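Local coordinates for protein D-alanyl transferase DltD (Enterococcus faecium TX0133A04, PDB 6PFX) that probably transfers D-alanine in lipoteichoic acid biosynthesis, a step in building the cell wall of Gram-positive bacteria, at residues Lys316-Gln321 against Trp386-Asp392. Numbering follows the deposited sequence.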
loop_
_atom_site.group_PDB
_atom_site.type_symbol
_atom_site.label_atom_id
_atom_site.label_comp_id
_atom_site.label_asym_id
_atom_site.label_seq_id
_atom_site.Cartn_x
_atom_site.Cartn_y
_atom_site.Cartn_z
ATOM N N LYS A 316 15.090 -6.416 6.631
ATOM C CA LYS A 316 15.347 -6.788 8.020
ATOM C C LYS A 316 14.675 -5.810 8.974
ATOM O O LYS A 316 14.058 -6.222 9.966
ATOM C CB LYS A 316 16.856 -6.815 8.287
ATOM C CG LYS A 316 17.251 -7.296 9.693
ATOM C CD LYS A 316 18.763 -7.395 9.880
ATOM C CE LYS A 316 19.107 -8.186 11.126
ATOM N NZ LYS A 316 19.390 -7.316 12.275
ATOM N N LYS A 317 14.788 -4.516 8.682
ATOM C CA LYS A 317 14.245 -3.488 9.558
ATOM C C LYS A 317 12.720 -3.530 9.578
ATOM O O LYS A 317 12.099 -3.471 10.652
ATOM C CB LYS A 317 14.752 -2.112 9.123
ATOM C CG LYS A 317 14.307 -0.993 10.043
ATOM C CD LYS A 317 15.081 0.299 9.782
ATOM C CE LYS A 317 14.515 1.454 10.596
ATOM N NZ LYS A 317 15.390 2.676 10.468
ATOM N N ILE A 318 12.088 -3.641 8.404
ATOM C CA ILE A 318 10.624 -3.654 8.379
ATOM C C ILE A 318 10.077 -4.935 8.994
ATOM O O ILE A 318 9.042 -4.905 9.673
ATOM C CB ILE A 318 10.079 -3.353 6.968
ATOM C CG1 ILE A 318 8.703 -2.682 7.057
ATOM C CG2 ILE A 318 10.035 -4.582 6.118
ATOM C CD1 ILE A 318 8.750 -1.305 7.673
ATOM N N LYS A 319 10.780 -6.059 8.814
ATOM C CA LYS A 319 10.359 -7.318 9.424
ATOM C C LYS A 319 10.518 -7.291 10.937
ATOM O O LYS A 319 9.676 -7.849 11.647
ATOM C CB LYS A 319 11.066 -8.499 8.763
ATOM C CG LYS A 319 10.584 -8.711 7.327
ATOM C CD LYS A 319 10.954 -10.073 6.753
ATOM C CE LYS A 319 12.395 -10.435 6.982
ATOM N NZ LYS A 319 12.732 -11.662 6.198
ATOM N N PHE A 320 11.547 -6.613 11.453
ATOM C CA PHE A 320 11.633 -6.418 12.897
ATOM C C PHE A 320 10.428 -5.636 13.405
ATOM O O PHE A 320 9.806 -6.006 14.410
ATOM C CB PHE A 320 12.934 -5.699 13.245
ATOM C CG PHE A 320 13.094 -5.427 14.705
ATOM C CD1 PHE A 320 12.614 -4.258 15.270
ATOM C CD2 PHE A 320 13.721 -6.349 15.520
ATOM C CE1 PHE A 320 12.765 -4.012 16.630
ATOM C CE2 PHE A 320 13.874 -6.109 16.867
ATOM C CZ PHE A 320 13.384 -4.948 17.426
ATOM N N GLN A 321 10.051 -4.568 12.697
ATOM C CA GLN A 321 8.915 -3.762 13.143
ATOM C C GLN A 321 7.632 -4.586 13.127
ATOM O O GLN A 321 6.798 -4.486 14.038
ATOM C CB GLN A 321 8.766 -2.524 12.247
ATOM C CG GLN A 321 7.680 -1.506 12.698
ATOM C CD GLN A 321 7.785 -0.190 11.932
ATOM O OE1 GLN A 321 8.752 0.022 11.187
ATOM N NE2 GLN A 321 6.797 0.684 12.088
ATOM N N TRP A 386 13.804 5.297 15.941
ATOM C CA TRP A 386 13.462 4.194 15.052
ATOM C C TRP A 386 13.665 4.577 13.587
ATOM O O TRP A 386 14.211 3.792 12.798
ATOM C CB TRP A 386 12.023 3.723 15.305
ATOM C CG TRP A 386 11.672 2.622 14.336
ATOM C CD1 TRP A 386 10.759 2.668 13.323
ATOM C CD2 TRP A 386 12.308 1.348 14.244
ATOM N NE1 TRP A 386 10.774 1.490 12.616
ATOM C CE2 TRP A 386 11.708 0.655 13.171
ATOM C CE3 TRP A 386 13.309 0.715 14.982
ATOM C CZ2 TRP A 386 12.089 -0.635 12.809
ATOM C CZ3 TRP A 386 13.685 -0.558 14.626
ATOM C CH2 TRP A 386 13.055 -1.237 13.566
ATOM N N GLN A 387 13.224 5.774 13.197
ATOM C CA GLN A 387 13.388 6.211 11.815
ATOM C C GLN A 387 14.847 6.137 11.378
ATOM O O GLN A 387 15.142 5.780 10.231
ATOM C CB GLN A 387 12.841 7.630 11.658
ATOM C CG GLN A 387 11.344 7.750 11.879
ATOM C CD GLN A 387 10.877 9.190 12.001
ATOM O OE1 GLN A 387 11.424 10.092 11.372
ATOM N NE2 GLN A 387 9.864 9.408 12.819
ATOM N N HIS A 388 15.774 6.432 12.292
ATOM C CA HIS A 388 17.199 6.470 11.991
ATOM C C HIS A 388 17.936 5.183 12.359
ATOM O O HIS A 388 19.154 5.104 12.161
ATOM C CB HIS A 388 17.855 7.645 12.735
ATOM C CG HIS A 388 17.251 8.982 12.429
ATOM N ND1 HIS A 388 16.688 9.285 11.208
ATOM C CD2 HIS A 388 17.138 10.100 13.184
ATOM C CE1 HIS A 388 16.250 10.532 11.225
ATOM N NE2 HIS A 388 16.509 11.048 12.412
ATOM N N GLN A 389 17.227 4.168 12.852
ATOM C CA GLN A 389 17.863 2.969 13.385
ATOM C C GLN A 389 18.540 2.176 12.274
ATOM O O GLN A 389 17.908 1.843 11.270
ATOM C CB GLN A 389 16.792 2.090 14.042
ATOM C CG GLN A 389 17.229 0.660 14.363
ATOM C CD GLN A 389 17.758 0.502 15.770
ATOM O OE1 GLN A 389 17.139 0.945 16.734
ATOM N NE2 GLN A 389 18.902 -0.152 15.895
ATOM N N ILE A 390 19.804 1.827 12.484
ATOM C CA ILE A 390 20.515 0.939 11.552
ATOM C C ILE A 390 20.066 -0.487 11.801
ATOM O O ILE A 390 20.051 -0.935 12.960
ATOM C CB ILE A 390 22.029 1.089 11.737
ATOM C CG1 ILE A 390 22.430 2.553 11.559
ATOM C CG2 ILE A 390 22.760 0.190 10.750
ATOM C CD1 ILE A 390 23.927 2.830 11.750
ATOM N N PRO A 391 19.700 -1.253 10.761
ATOM C CA PRO A 391 19.108 -2.580 10.995
ATOM C C PRO A 391 20.056 -3.623 11.568
ATOM O O PRO A 391 19.579 -4.606 12.148
ATOM C CB PRO A 391 18.638 -3.023 9.595
ATOM C CG PRO A 391 18.584 -1.826 8.781
ATOM C CD PRO A 391 19.572 -0.833 9.351
ATOM N N ASP A 392 21.372 -3.469 11.409
ATOM C CA ASP A 392 22.264 -4.614 11.563
ATOM C C ASP A 392 22.310 -5.160 12.984
ATOM O O ASP A 392 22.521 -6.363 13.168
ATOM C CB ASP A 392 23.681 -4.240 11.135
ATOM C CG ASP A 392 23.761 -3.826 9.692
ATOM O OD1 ASP A 392 22.820 -3.153 9.214
ATOM O OD2 ASP A 392 24.780 -4.156 9.045
#
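Trp386 lays its indole against one side of helix 308-323, touched in turn by Lys317, Phe320 and Gln321. Its CG lies anti to the backbone N (chi1 178°), which carries the ring across to the helix. One face receives the methylene chain of Lys317, whose CE stands 4.0 Å from the centroid of the six-membered ring of Trp386 in a CH-pi contact. Trp386 CH2 meets Phe320 CD1 obliquely at 3.5 Å; the two ring planes are 28° apart but so displaced that they scarcely overlap. Trp386 NE1, the indole's one polar atom, donates to Gln321 OE1 at 2.9 Å, reaching the amide from above its carbonyl plane rather than along a lone pair. Tryptophan suits the place: its broad ring offers a face to the lysine methylenes while its one N-H is met by an amide oxygen.

The backbone then turns around the ammonium of Lys317. A fully extended chain lets Lys317 NZ reach Trp386 O, almost in line with the C=O bond, and Gln389 O, which it meets on an in-plane lone pair, each at 2.8 Å; Gln387 O adds a weak bond. Trp386 O also accepts from Gln389 N, closing the turn. Lysine fits here because its long apolar stem can be buried while its tip gathers several carbonyls, including Arg267 O.

Pro391, compact and apolar, packs CG against Lys317 CB at 3.9 Å, and its O takes a 2.7 Å bond from Lys316 NZ. That lysine also bonds weakly to Asp392 O, and a further hydrogen bond runs to Leu394 O.

The C-terminal helix 384-388 and the tail after it thus pack along one side of helix 308-323, while Ile318, its CB directed away from them, packs on helix 271-284 and on strand 288-293 of the parallel central sheet.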